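Side-chain contacts in ABM domain-containing protein (Deinococcus radiodurans, PDB 3E8O), which is of unknown function but may be a monooxygenase related to those of antibiotic biosynthesis, with a ferredoxin-like fold: residues A[37-42]-A[94-99]; A[46-51]-A[55-60]; A[70-75]-A[81-86]. All coordinates share one frame; numbering follows the deposited sequence.

Contact 1: A[37-42]-A[94-99]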
ATOM      1  N   ARG A  37       4.918  -9.808  11.374  1.00 11.40           N
ATOM      2  CA  ARG A  37       4.369  -8.477  11.638  1.00 10.80           C
ATOM      3  C   ARG A  37       5.362  -7.668  12.442  1.00 12.08           C
ATOM      4  O   ARG A  37       5.587  -6.512  12.195  1.00 12.32           O
ATOM      5  CB  ARG A  37       3.006  -8.527  12.365  1.00 11.62           C
ATOM      6  CG  ARG A  37       1.895  -9.144  11.556  1.00 12.14           C
ATOM      7  CD  ARG A  37       0.554  -9.081  12.275  1.00 11.80           C
ATOM      8  NE  ARG A  37      -0.458  -9.857  11.598  1.00 11.96           N
ATOM      9  CZ  ARG A  37      -0.784 -11.117  11.848  1.00 12.87           C
ATOM     10  NH1 ARG A  37      -0.294 -11.763  12.887  1.00 14.84           N
ATOM     11  NH2 ARG A  37      -1.631 -11.722  11.060  1.00 13.64           N
ATOM     12  N   GLN A  38       5.937  -8.301  13.454  1.00 12.45           N
ATOM     13  CA  GLN A  38       6.913  -7.635  14.299  1.00 12.52           C
ATOM     14  C   GLN A  38       8.129  -7.185  13.499  1.00 13.44           C
ATOM     15  O   GLN A  38       8.636  -6.081  13.650  1.00 13.82           O
ATOM     16  CB  GLN A  38       7.339  -8.527  15.498  1.00 14.31           C
ATOM     17  CG  GLN A  38       8.373  -7.819  16.368  1.00 21.20           C
ATOM     18  CD  GLN A  38       8.999  -8.631  17.457  1.00 27.93           C
ATOM     19  OE1 GLN A  38       9.396  -9.781  17.265  1.00 29.14           O
ATOM     20  NE2 GLN A  38       9.148  -7.999  18.614  1.00 34.92           N
ATOM     21  N   LEU A  39       8.594  -8.075  12.639  1.00 14.13           N
ATOM     22  CA  LEU A  39       9.755  -7.772  11.766  1.00 13.68           C
ATOM     23  C   LEU A  39       9.473  -6.608  10.835  1.00 13.38           C
ATOM     24  O   LEU A  39      10.294  -5.709  10.673  1.00 13.62           O
ATOM     25  CB  LEU A  39      10.132  -9.009  10.967  1.00 14.74           C
ATOM     26  CG  LEU A  39      11.280  -8.862   9.964  1.00 14.90           C
ATOM     27  CD1 LEU A  39      12.592  -8.428  10.611  1.00 21.07           C
ATOM     28  CD2 LEU A  39      11.441 -10.207   9.199  1.00 18.68           C
ATOM     29  N   LEU A  40       8.278  -6.614  10.240  1.00 12.58           N
ATOM     30  CA  LEU A  40       7.888  -5.564   9.310  1.00 10.91           C
ATOM     31  C   LEU A  40       7.810  -4.185   9.998  1.00 11.17           C
ATOM     32  O   LEU A  40       8.271  -3.187   9.481  1.00 10.96           O
ATOM     33  CB  LEU A  40       6.585  -5.906   8.579  1.00 10.48           C
ATOM     34  CG  LEU A  40       6.647  -7.003   7.522  1.00 10.59           C
ATOM     35  CD1 LEU A  40       5.253  -7.421   7.084  1.00 11.39           C
ATOM     36  CD2 LEU A  40       7.500  -6.531   6.308  1.00 14.14           C
ATOM     37  N   VAL A  41       7.224  -4.164  11.183  1.00 11.39           N
ATOM     38  CA  VAL A  41       7.097  -2.910  11.934  1.00 12.05           C
ATOM     39  C   VAL A  41       8.497  -2.390  12.275  1.00 12.65           C
ATOM     40  O   VAL A  41       8.763  -1.183  12.195  1.00 13.28           O
ATOM     41  CB  VAL A  41       6.190  -3.123  13.178  1.00 12.94           C
ATOM     42  CG1 VAL A  41       6.303  -1.957  14.150  1.00 16.12           C
ATOM     43  CG2 VAL A  41       4.734  -3.341  12.713  1.00 13.62           C
ATOM     44  N   HIS A  42       9.401  -3.306  12.614  1.00 12.68           N
ATOM     45  CA  HIS A  42      10.781  -2.933  12.969  1.00 14.95           C
ATOM     46  C   HIS A  42      11.508  -2.344  11.770  1.00 14.27           C
ATOM     47  O   HIS A  42      12.151  -1.290  11.865  1.00 15.91           O
ATOM     48  CB  HIS A  42      11.563  -4.106  13.549  1.00 16.47           C
ATOM     49  CG  HIS A  42      12.994  -3.785  13.836  1.00 28.37           C
ATOM     50  ND1 HIS A  42      13.976  -3.815  12.862  1.00 38.54           N
ATOM     51  CD2 HIS A  42      13.603  -3.400  14.981  1.00 34.49           C
ATOM     52  CE1 HIS A  42      15.130  -3.455  13.403  1.00 39.88           C
ATOM     53  NE2 HIS A  42      14.929  -3.201  14.687  1.00 38.30           N
ATOM     54  N   ASP A  94      17.333 -12.156   5.333  1.00 20.36           N
ATOM     55  CA  ASP A  94      17.775 -13.411   5.956  1.00 23.14           C
ATOM     56  C   ASP A  94      16.749 -13.905   6.975  1.00 21.25           C
ATOM     57  O   ASP A  94      16.423 -15.111   7.065  1.00 21.73           O
ATOM     58  CB  ASP A  94      19.165 -13.260   6.581  1.00 24.91           C
ATOM     59  CG  ASP A  94      20.268 -13.342   5.528  1.00 33.83           C
ATOM     60  OD1 ASP A  94      19.987 -13.876   4.425  1.00 38.08           O
ATOM     61  OD2 ASP A  94      21.410 -12.893   5.796  1.00 37.28           O
ATOM     62  N   ALA A  95      16.211 -12.963   7.719  1.00 18.30           N
ATOM     63  CA  ALA A  95      15.199 -13.277   8.735  1.00 17.97           C
ATOM     64  C   ALA A  95      13.957 -13.924   8.099  1.00 18.44           C
ATOM     65  O   ALA A  95      13.305 -14.833   8.683  1.00 18.88           O
ATOM     66  CB  ALA A  95      14.857 -12.020   9.591  1.00 18.07           C
ATOM     67  N   LEU A  96      13.619 -13.466   6.904  1.00 17.35           N
ATOM     68  CA  LEU A  96      12.460 -14.015   6.190  1.00 17.16           C
ATOM     69  C   LEU A  96      12.642 -15.487   5.881  1.00 20.37           C
ATOM     70  O   LEU A  96      11.703 -16.294   5.956  1.00 19.84           O
ATOM     71  CB  LEU A  96      12.176 -13.255   4.889  1.00 18.11           C
ATOM     72  CG  LEU A  96      11.714 -11.814   5.022  1.00 17.10           C
ATOM     73  CD1 LEU A  96      11.626 -11.149   3.619  1.00 18.35           C
ATOM     74  CD2 LEU A  96      10.392 -11.672   5.764  1.00 17.84           C
ATOM     75  N   LYS A  97      13.878 -15.848   5.568  1.00 22.50           N
ATOM     76  CA  LYS A  97      14.204 -17.243   5.224  1.00 24.95           C
ATOM     77  C   LYS A  97      13.828 -18.121   6.373  1.00 24.33           C
ATOM     78  O   LYS A  97      13.302 -19.231   6.229  1.00 24.23           O
ATOM     79  CB  LYS A  97      15.704 -17.449   4.877  1.00 27.63           C
ATOM     80  CG  LYS A  97      16.102 -17.000   3.484  1.00 32.00           C
ATOM     81  CD  LYS A  97      17.569 -17.416   3.067  1.00 35.16           C
ATOM     82  CE  LYS A  97      18.648 -16.821   3.950  1.00 36.69           C
ATOM     83  NZ  LYS A  97      20.074 -17.072   3.459  1.00 35.03           N
ATOM     84  N   HIS A  98      14.092 -17.600   7.544  1.00 24.32           N
ATOM     85  CA  HIS A  98      13.849 -18.353   8.763  1.00 25.23           C
ATOM     86  C   HIS A  98      12.409 -18.436   9.219  1.00 24.61           C
ATOM     87  O   HIS A  98      12.040 -19.267  10.059  1.00 26.25           O
ATOM     88  CB  HIS A  98      14.799 -17.893   9.849  1.00 27.33           C
ATOM     89  CG  HIS A  98      16.214 -18.214   9.496  1.00 32.70           C
ATOM     90  ND1 HIS A  98      16.736 -19.489   9.614  1.00 37.82           N
ATOM     91  CD2 HIS A  98      17.170 -17.472   8.891  1.00 36.81           C
ATOM     92  CE1 HIS A  98      17.980 -19.488   9.169  1.00 39.44           C
ATOM     93  NE2 HIS A  98      18.265 -18.279   8.718  1.00 39.72           N
ATOM     94  N   LEU A  99      11.597 -17.561   8.639  1.00 21.81           N
ATOM     95  CA  LEU A  99      10.167 -17.560   8.871  1.00 19.03           C
ATOM     96  C   LEU A  99       9.463 -18.306   7.720  1.00 19.95           C
ATOM     97  O   LEU A  99       8.216 -18.329   7.609  1.00 20.07           O
ATOM     98  CB  LEU A  99       9.629 -16.109   8.989  1.00 18.57           C
ATOM     99  CG  LEU A  99      10.125 -15.254  10.151  1.00 16.78           C
ATOM    100  CD1 LEU A  99       9.489 -13.874  10.047  1.00 19.63           C
ATOM    101  CD2 LEU A  99       9.776 -15.931  11.483  1.00 21.97           C
TER

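Contact 2: A[46-51]-A[55-60]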
ATOM      1  N   ALA A  46      12.915   1.694  11.144  1.00 15.20           N
ATOM      2  CA  ALA A  46      14.313   1.989  10.810  1.00 16.00           C
ATOM      3  C   ALA A  46      14.388   2.713   9.468  1.00 15.49           C
ATOM      4  O   ALA A  46      15.093   3.711   9.319  1.00 16.78           O
ATOM      5  CB  ALA A  46      15.105   0.722  10.711  1.00 16.48           C
ATOM      6  N   THR A  47      13.617   2.245   8.493  1.00 15.00           N
ATOM      7  CA  THR A  47      13.776   2.736   7.113  1.00 14.81           C
ATOM      8  C   THR A  47      13.319   4.155   6.964  1.00 15.43           C
ATOM      9  O   THR A  47      13.862   4.952   6.199  1.00 17.00           O
ATOM     10  CB  THR A  47      13.052   1.836   6.090  1.00 13.91           C
ATOM     11  OG1 THR A  47      13.541   0.508   6.214  1.00 17.08           O
ATOM     12  CG2 THR A  47      13.320   2.296   4.670  1.00 16.58           C
ATOM     13  N   ARG A  48      12.301   4.496   7.711  1.00 17.69           N
ATOM     14  CA  ARG A  48      11.765   5.847   7.661  1.00 17.54           C
ATOM     15  C   ARG A  48      12.782   6.891   8.024  1.00 19.15           C
ATOM     16  O   ARG A  48      12.587   8.039   7.735  1.00 19.83           O
ATOM     17  CB  ARG A  48      10.602   6.036   8.631  1.00 19.34           C
ATOM     18  CG  ARG A  48       9.358   5.464   8.151  1.00 23.27           C
ATOM     19  CD  ARG A  48       8.343   5.452   9.275  1.00 23.78           C
ATOM     20  NE  ARG A  48       7.247   4.631   8.817  1.00 24.91           N
ATOM     21  CZ  ARG A  48       6.506   3.833   9.568  1.00 24.49           C
ATOM     22  NH1 ARG A  48       6.793   3.648  10.886  1.00 27.20           N
ATOM     23  NH2 ARG A  48       5.515   3.173   8.960  1.00 17.54           N
ATOM     24  N   GLN A  49      13.817   6.482   8.735  1.00 17.49           N
ATOM     25  CA  GLN A  49      14.859   7.409   9.164  1.00 18.02           C
ATOM     26  C   GLN A  49      15.934   7.692   8.111  1.00 16.60           C
ATOM     27  O   GLN A  49      16.789   8.539   8.285  1.00 18.20           O
ATOM     28  CB  GLN A  49      15.571   6.847  10.401  1.00 16.96           C
ATOM     29  CG  GLN A  49      14.636   6.601  11.561  1.00 19.03           C
ATOM     30  CD  GLN A  49      15.340   6.026  12.721  1.00 25.42           C
ATOM     31  OE1 GLN A  49      16.254   6.653  13.236  1.00 27.70           O
ATOM     32  NE2 GLN A  49      14.935   4.832  13.169  1.00 28.56           N
ATOM     33  N   GLU A  50      15.873   6.961   7.026  1.00 14.89           N
ATOM     34  CA  GLU A  50      16.899   7.015   6.004  1.00 14.06           C
ATOM     35  C   GLU A  50      16.802   8.152   5.028  1.00 13.33           C
ATOM     36  O   GLU A  50      15.722   8.646   4.689  1.00 13.45           O
ATOM     37  CB  GLU A  50      16.968   5.673   5.243  1.00 13.01           C
ATOM     38  CG  GLU A  50      17.382   4.508   6.122  1.00 14.83           C
ATOM     39  CD  GLU A  50      17.227   3.141   5.471  1.00 14.99           C
ATOM     40  OE1 GLU A  50      17.192   3.057   4.217  1.00 14.86           O
ATOM     41  OE2 GLU A  50      17.132   2.131   6.243  1.00 18.93           O
ATOM     42  N   ASP A  51      17.972   8.552   4.556  1.00 13.20           N
ATOM     43  CA  ASP A  51      18.059   9.561   3.531  1.00 12.40           C
ATOM     44  C   ASP A  51      17.150   9.187   2.344  1.00 11.28           C
ATOM     45  O   ASP A  51      17.195   8.065   1.824  1.00 12.24           O
ATOM     46  CB  ASP A  51      19.519   9.693   3.011  1.00 13.72           C
ATOM     47  CG  ASP A  51      20.494  10.230   4.055  1.00 21.44           C
ATOM     48  OD1 ASP A  51      20.031  10.867   5.059  1.00 21.74           O
ATOM     49  OD2 ASP A  51      21.734  10.035   3.843  1.00 22.46           O
ATOM     50  N   LEU A  55       8.289   7.832   2.378  1.00 10.23           N
ATOM     51  CA  LEU A  55       7.178   7.028   2.903  1.00  9.92           C
ATOM     52  C   LEU A  55       7.623   5.576   2.982  1.00  9.54           C
ATOM     53  O   LEU A  55       8.256   5.064   2.069  1.00  9.83           O
ATOM     54  CB  LEU A  55       5.970   7.075   1.976  1.00 11.66           C
ATOM     55  CG  LEU A  55       4.687   6.417   2.506  1.00 12.30           C
ATOM     56  CD1 LEU A  55       4.092   7.187   3.681  1.00 15.64           C
ATOM     57  CD2 LEU A  55       3.686   6.288   1.362  1.00 16.26           C
ATOM     58  N   TYR A  56       7.282   4.922   4.067  1.00  9.31           N
ATOM     59  CA  TYR A  56       7.505   3.464   4.213  1.00  9.68           C
ATOM     60  C   TYR A  56       6.431   2.929   5.139  1.00 10.41           C
ATOM     61  O   TYR A  56       6.433   3.177   6.331  1.00 11.90           O
ATOM     62  CB  TYR A  56       8.899   3.165   4.758  1.00  9.72           C
ATOM     63  CG  TYR A  56       9.341   1.739   4.540  1.00 10.16           C
ATOM     64  CD1 TYR A  56       8.890   0.726   5.329  1.00 12.44           C
ATOM     65  CD2 TYR A  56      10.301   1.426   3.595  1.00 11.06           C
ATOM     66  CE1 TYR A  56       9.301  -0.577   5.135  1.00 12.48           C
ATOM     67  CE2 TYR A  56      10.732   0.149   3.412  1.00 11.98           C
ATOM     68  CZ  TYR A  56      10.245  -0.865   4.189  1.00 10.33           C
ATOM     69  OH  TYR A  56      10.619  -2.182   4.065  1.00 13.86           O
ATOM     70  N   LEU A  57       5.479   2.240   4.547  1.00  9.09           N
ATOM     71  CA  LEU A  57       4.353   1.654   5.254  1.00  9.48           C
ATOM     72  C   LEU A  57       4.313   0.140   5.056  1.00  8.63           C
ATOM     73  O   LEU A  57       4.546  -0.389   3.969  1.00 10.36           O
ATOM     74  CB  LEU A  57       3.025   2.206   4.714  1.00 10.81           C
ATOM     75  CG  LEU A  57       2.785   3.688   4.800  1.00 12.63           C
ATOM     76  CD1 LEU A  57       1.503   4.075   4.029  1.00 11.22           C
ATOM     77  CD2 LEU A  57       2.732   4.144   6.232  1.00 14.92           C
ATOM     78  N   VAL A  58       4.021  -0.541   6.155  1.00  8.44           N
ATOM     79  CA  VAL A  58       3.840  -1.968   6.147  1.00  9.46           C
ATOM     80  C   VAL A  58       2.412  -2.240   6.611  1.00  9.38           C
ATOM     81  O   VAL A  58       1.948  -1.661   7.602  1.00  9.31           O
ATOM     82  CB  VAL A  58       4.871  -2.702   6.995  1.00  9.45           C
ATOM     83  CG1 VAL A  58       6.273  -2.574   6.370  1.00  9.68           C
ATOM     84  CG2 VAL A  58       4.930  -2.252   8.533  1.00 10.89           C
ATOM     85  N   SER A  59       1.680  -3.044   5.848  1.00  8.82           N
ATOM     86  CA  SER A  59       0.231  -3.222   6.091  1.00  7.99           C
ATOM     87  C   SER A  59      -0.202  -4.639   5.797  1.00  7.81           C
ATOM     88  O   SER A  59       0.486  -5.390   5.122  1.00  9.45           O
ATOM     89  CB  SER A  59      -0.570  -2.177   5.278  1.00  7.91           C
ATOM     90  OG  SER A  59      -0.400  -2.347   3.866  1.00  8.94           O
ATOM     91  N   GLU A  60      -1.375  -4.970   6.290  1.00  9.08           N
ATOM     92  CA  GLU A  60      -1.950  -6.306   6.121  1.00  9.22           C
ATOM     93  C   GLU A  60      -3.257  -6.229   5.351  1.00  7.93           C
ATOM     94  O   GLU A  60      -4.124  -5.411   5.635  1.00  9.38           O
ATOM     95  CB  GLU A  60      -2.184  -6.980   7.485  1.00  9.86           C
ATOM     96  CG  GLU A  60      -2.547  -8.441   7.376  1.00 10.17           C
ATOM     97  CD  GLU A  60      -2.483  -9.202   8.693  1.00 11.81           C
ATOM     98  OE1 GLU A  60      -2.135  -8.581   9.709  1.00 12.06           O
ATOM     99  OE2 GLU A  60      -2.743 -10.455   8.681  1.00 12.71           O
TER
HETATM  100  O   HOH W   1       3.685   1.024   8.655  1.00 12.61           O
HETATM  101  O   HOH W   2       6.444   6.531   6.385  1.00 18.24           O

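Contact 3: A[70-75]-A[81-86]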
ATOM      1  N   ILE A  70       4.179  -3.803   1.393  1.00  9.25           N
ATOM      2  CA  ILE A  70       5.228  -2.863   1.709  1.00  9.76           C
ATOM      3  C   ILE A  70       5.117  -1.751   0.664  1.00  9.57           C
ATOM      4  O   ILE A  70       5.310  -1.977  -0.541  1.00 10.94           O
ATOM      5  CB  ILE A  70       6.647  -3.453   1.707  1.00  9.46           C
ATOM      6  CG1 ILE A  70       6.781  -4.728   2.551  1.00 10.57           C
ATOM      7  CG2 ILE A  70       7.635  -2.405   2.157  1.00 10.70           C
ATOM      8  CD1 ILE A  70       8.139  -5.379   2.507  1.00 11.96           C
ATOM      9  N   THR A  71       4.813  -0.543   1.126  1.00  9.44           N
ATOM     10  CA  THR A  71       4.596   0.639   0.293  1.00  8.81           C
ATOM     11  C   THR A  71       5.681   1.653   0.588  1.00  8.50           C
ATOM     12  O   THR A  71       5.855   2.062   1.725  1.00 10.15           O
ATOM     13  CB  THR A  71       3.219   1.223   0.576  1.00 10.75           C
ATOM     14  OG1 THR A  71       2.237   0.210   0.370  1.00 12.28           O
ATOM     15  CG2 THR A  71       2.911   2.472  -0.265  1.00 12.97           C
ATOM     16  N   GLU A  72       6.432   2.030  -0.447  1.00  8.88           N
ATOM     17  CA  GLU A  72       7.547   2.956  -0.223  1.00  8.98           C
ATOM     18  C   GLU A  72       7.577   4.051  -1.265  1.00  8.49           C
ATOM     19  O   GLU A  72       7.325   3.800  -2.421  1.00  9.60           O
ATOM     20  CB  GLU A  72       8.925   2.224  -0.295  1.00  9.32           C
ATOM     21  CG  GLU A  72       8.969   0.856   0.334  1.00 10.34           C
ATOM     22  CD  GLU A  72      10.233   0.067   0.133  1.00  9.93           C
ATOM     23  OE1 GLU A  72      11.320   0.685   0.015  1.00 11.03           O
ATOM     24  OE2 GLU A  72      10.151  -1.198   0.149  1.00 11.93           O
ATOM     25  N   HIS A  73       7.937   5.250  -0.819  1.00  9.27           N
ATOM     26  CA  HIS A  73       8.216   6.374  -1.717  1.00 10.00           C
ATOM     27  C   HIS A  73       9.614   6.871  -1.415  1.00  9.47           C
ATOM     28  O   HIS A  73       9.950   7.126  -0.272  1.00 11.22           O
ATOM     29  CB  HIS A  73       7.238   7.545  -1.541  1.00 10.12           C
ATOM     30  CG  HIS A  73       5.830   7.222  -1.872  1.00 11.18           C
ATOM     31  ND1 HIS A  73       4.827   8.146  -1.682  1.00 12.51           N
ATOM     32  CD2 HIS A  73       5.240   6.094  -2.343  1.00 10.52           C
ATOM     33  CE1 HIS A  73       3.680   7.603  -2.062  1.00 12.51           C
ATOM     34  NE2 HIS A  73       3.899   6.360  -2.454  1.00 12.65           N
ATOM     35  N   TRP A  74      10.439   6.929  -2.449  1.00  9.00           N
ATOM     36  CA  TRP A  74      11.850   7.374  -2.377  1.00 10.03           C
ATOM     37  C   TRP A  74      12.040   8.601  -3.220  1.00 11.04           C
ATOM     38  O   TRP A  74      11.491   8.730  -4.311  1.00 10.20           O
ATOM     39  CB  TRP A  74      12.782   6.245  -2.872  1.00 11.72           C
ATOM     40  CG  TRP A  74      12.811   5.077  -1.918  1.00 10.74           C
ATOM     41  CD1 TRP A  74      12.041   3.949  -1.982  1.00 10.86           C
ATOM     42  CD2 TRP A  74      13.583   4.970  -0.722  1.00 10.78           C
ATOM     43  NE1 TRP A  74      12.265   3.163  -0.877  1.00 10.99           N
ATOM     44  CE2 TRP A  74      13.223   3.756  -0.095  1.00 11.12           C
ATOM     45  CE3 TRP A  74      14.537   5.790  -0.107  1.00 11.23           C
ATOM     46  CZ2 TRP A  74      13.764   3.352   1.101  1.00 13.03           C
ATOM     47  CZ3 TRP A  74      15.073   5.371   1.087  1.00 11.48           C
ATOM     48  CH2 TRP A  74      14.690   4.186   1.673  1.00 13.16           C
ATOM     49  N   ASP A  75      12.904   9.490  -2.759  1.00 10.92           N
ATOM     50  CA  ASP A  75      13.116  10.752  -3.470  1.00 12.31           C
ATOM     51  C   ASP A  75      13.632  10.532  -4.871  1.00 12.37           C
ATOM     52  O   ASP A  75      13.321  11.252  -5.777  1.00 14.22           O
ATOM     53  CB  ASP A  75      14.079  11.642  -2.702  1.00 15.48           C
ATOM     54  CG  ASP A  75      14.237  12.956  -3.345  1.00 23.37           C
ATOM     55  OD1 ASP A  75      13.260  13.741  -3.328  1.00 31.27           O
ATOM     56  OD2 ASP A  75      15.313  13.159  -3.944  1.00 24.95           O
ATOM     57  N   HIS A  81      18.399   2.678  -4.116  1.00 12.85           N
ATOM     58  CA  HIS A  81      19.497   1.739  -4.311  1.00 13.96           C
ATOM     59  C   HIS A  81      20.412   1.687  -3.095  1.00 14.29           C
ATOM     60  O   HIS A  81      20.844   0.616  -2.646  1.00 14.72           O
ATOM     61  CB  HIS A  81      20.252   2.013  -5.603  1.00 14.40           C
ATOM     62  CG  HIS A  81      19.534   1.456  -6.783  1.00 21.21           C
ATOM     63  ND1 HIS A  81      19.284   2.168  -7.933  1.00 28.14           N
ATOM     64  CD2 HIS A  81      18.909   0.258  -6.936  1.00 26.12           C
ATOM     65  CE1 HIS A  81      18.618   1.400  -8.785  1.00 25.88           C
ATOM     66  NE2 HIS A  81      18.356   0.246  -8.196  1.00 29.82           N
ATOM     67  N   THR A  82      20.611   2.848  -2.501  1.00 14.19           N
ATOM     68  CA  THR A  82      21.422   2.932  -1.285  1.00 12.81           C
ATOM     69  C   THR A  82      20.772   2.138  -0.143  1.00 13.86           C
ATOM     70  O   THR A  82      21.407   1.337   0.574  1.00 14.53           O
ATOM     71  CB  THR A  82      21.669   4.412  -0.898  1.00 13.49           C
ATOM     72  OG1 THR A  82      22.518   4.973  -1.899  1.00 16.20           O
ATOM     73  CG2 THR A  82      22.369   4.550   0.479  1.00 16.73           C
ATOM     74  N   HIS A  83      19.472   2.303  -0.021  1.00 13.09           N
ATOM     75  CA  HIS A  83      18.695   1.564   0.944  1.00 13.32           C
ATOM     76  C   HIS A  83      18.826   0.042   0.736  1.00 13.20           C
ATOM     77  O   HIS A  83      19.012  -0.714   1.664  1.00 15.46           O
ATOM     78  CB  HIS A  83      17.200   1.953   0.858  1.00 12.77           C
ATOM     79  CG  HIS A  83      16.296   1.036   1.602  1.00 13.23           C
ATOM     80  ND1 HIS A  83      16.208   0.999   2.974  1.00 15.26           N
ATOM     81  CD2 HIS A  83      15.408   0.122   1.140  1.00 15.31           C
ATOM     82  CE1 HIS A  83      15.298   0.096   3.320  1.00 16.34           C
ATOM     83  NE2 HIS A  83      14.806  -0.452   2.222  1.00 16.87           N
ATOM     84  N   LEU A  84      18.677  -0.364  -0.517  1.00 14.32           N
ATOM     85  CA  LEU A  84      18.676  -1.777  -0.876  1.00 14.39           C
ATOM     86  C   LEU A  84      19.997  -2.485  -0.560  1.00 16.27           C
ATOM     87  O   LEU A  84      20.035  -3.679  -0.322  1.00 17.80           O
ATOM     88  CB  LEU A  84      18.312  -1.940  -2.339  1.00 14.53           C
ATOM     89  CG  LEU A  84      16.806  -1.673  -2.560  1.00 14.29           C
ATOM     90  CD1 LEU A  84      16.545  -1.434  -4.031  1.00 15.27           C
ATOM     91  CD2 LEU A  84      15.952  -2.850  -2.009  1.00 18.20           C
ATOM     92  N   ALA A  85      21.048  -1.703  -0.519  1.00 16.74           N
ATOM     93  CA  ALA A  85      22.414  -2.231  -0.307  1.00 17.66           C
ATOM     94  C   ALA A  85      22.801  -2.263   1.163  1.00 17.29           C
ATOM     95  O   ALA A  85      23.878  -2.751   1.513  1.00 19.43           O
ATOM     96  CB  ALA A  85      23.417  -1.390  -1.050  1.00 18.53           C
ATOM     97  N   LEU A  86      21.927  -1.761   2.019  1.00 17.08           N
ATOM     98  CA  LEU A  86      22.244  -1.700   3.463  1.00 16.47           C
ATOM     99  C   LEU A  86      22.352  -3.069   4.133  1.00 16.31           C
ATOM    100  O   LEU A  86      21.603  -3.984   3.804  1.00 17.60           O
ATOM    101  CB  LEU A  86      21.230  -0.904   4.257  1.00 16.90           C
ATOM    102  CG  LEU A  86      21.095   0.585   4.000  1.00 14.58           C
ATOM    103  CD1 LEU A  86      19.882   1.113   4.778  1.00 16.48           C
ATOM    104  CD2 LEU A  86      22.381   1.354   4.398  1.00 16.45           C
TER

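Contact 1: A[37-42]-A[94-99]
Leu39 reaches from helix 33-47 toward helix 87-98 with a single methyl, CD2, and that one carbon makes the closest approach to each partner in 94-99. Its first torsion (chi1 177°) swings CG away from the backbone N and out from the helix, which lets CD2 span a backbone separation of 8.3 Å between the CA atoms of Leu39 and Ala95. Three residues of 94-99 meet this methyl. Ala95 offers its CB, which points toward helix 33-47 and lies 3.9 Å from Leu39 CD2. Leu96 runs at a slant to Leu39, and its branch brings CD2 to 3.9 Å from Leu39 CD2. The third is Leu99, just past the helical turn, whose CD1 stands 4.2 Å from Leu39 CD2. The interaction is wholly apolar: no hydrogen bond crosses, and only 133 Å² is buried in all. Leu96 and Leu99 also rest on Leu36, one turn back along helix 33-47, and Leu96 packs on Val101 and Leu104 beyond its own helix. Leu40 lies on Phe68 and Ile70 of strand 67-74, so one flank of helix 33-47 rests on the sheet while another meets helix 87-98.

Contact 2: A[46-51]-A[55-60]
Tyr56 is the residue of strand 53-61 that meets both Thr47 and Arg48. Its ring, with CG swung anti to the backbone N (chi1 -162°), turns one face to Thr47, whose CB sits over it, displaced toward the rim, 3.9 Å from the ring centroid and 18° off the normal, a CH-pi contact. Thr47 CG2 makes the closest atom-to-atom approach to the ring, 3.3 Å from Tyr56 CD2, while Thr47 OG1 is bonded to the carbonyl of Ile43. Arg48, extended from CG to NE, grips the backbone oxygen side-on, Arg48 NE at 3.0 Å and Arg48 NH2 at 2.8 Å from Tyr56 O. Both bonds are bent, near 135° at hydrogen; they lie in the carbonyl plane, but the oxygen is tilted out of the guanidinium plane. At Leu57, CD2 lies 4.0 Å from Arg48 NH2. Two waters accept from Tyr56 N and Val58 N, and take weak bonds from Arg48 NE and NH2 respectively. Strand 53-61 is one of the two outermost within this chain, and its Ser59 and Glu60 pair with the second subunit. The arrangement is the helix-to-strand half of the first beta-alpha-beta crossover (20-27, 33-47, 53-61) of the ferredoxin-like fold, with Tyr56 OH bound to an unidentified ligand.

Contact 3: A[70-75]-A[81-86]
Strand 67-74 and helix 77-84 stay well apart as backbones, the nearest CA atoms, of Trp74 and His83, being 9.6 Å from each other, so two aromatic side chains have to bridge the distance. Both leave their backbones toward each other. In His83 the ring is swung anti to the backbone N (chi1 167°), which carries it inward from the helix. The benzo part of the Trp74 indole then comes over one face of the imidazole: Trp74 CZ2 is 3.4 Å above its plane, displaced toward the rim, and 3.5 Å from His83 CG. Trp74 CH2 presses on the stem as well, at 3.5 Å from His83 CB. With the planes inclined at 33° and the six-membered and imidazole centroids 4.8 Å apart, the pair is oblique and fits neither of the standard stacking geometries. Thr47 lies against both rings.

The indole is fixed on its own strand. Trp74 NE1 donates to Glu72 OE1 at 2.8 Å with a nearly straight N-H...O angle of 165°; the acceptor lies in the indole plane, and the carboxylate is approached from its anti side. From two residues earlier on the strand, Glu72 thus holds the ring that covers His83. Glu72 OE1 is 4.3 Å from His83 NE2, near but not in direct contact.

His83 itself is polar at both nitrogens: ND1 bonds to Glu50 OE1, and NE2 bonds to an unidentified molecule, probably from the crystallisation liquor. The chemistry is that of a buried polar pocket, an arrangement consistent with Trp74 and Glu50 fixing the rotation of the imidazole, with NE2 turned to the bound molecule.

Contacts 2 and 3 are close neighbours, their centres about 9 Å apart, and probably share the wall of one pocket. Glu50 OE1 probably hydrogen-bonds His83 ND1 at 2.6 Å, and Thr47 CG2 packs 3.3 Å from His83 CE1, so segment 46-51 meets helix 77-84. In the sheet, Leu57 N probably bonds Thr71 O at 2.9 Å. Unidentified ligand atoms, probably from the crystallisation liquor, lie about 3 Å from the side chains of Tyr56 and Glu72 and about 5 Å from that of Leu96; such molecules often mark pockets. Contact 1 is centred farther off, about 14 Å from contact 2 and 17 Å from contact 3, but the Arg37 to Glu60 salt bridge ties it to strand 53-61.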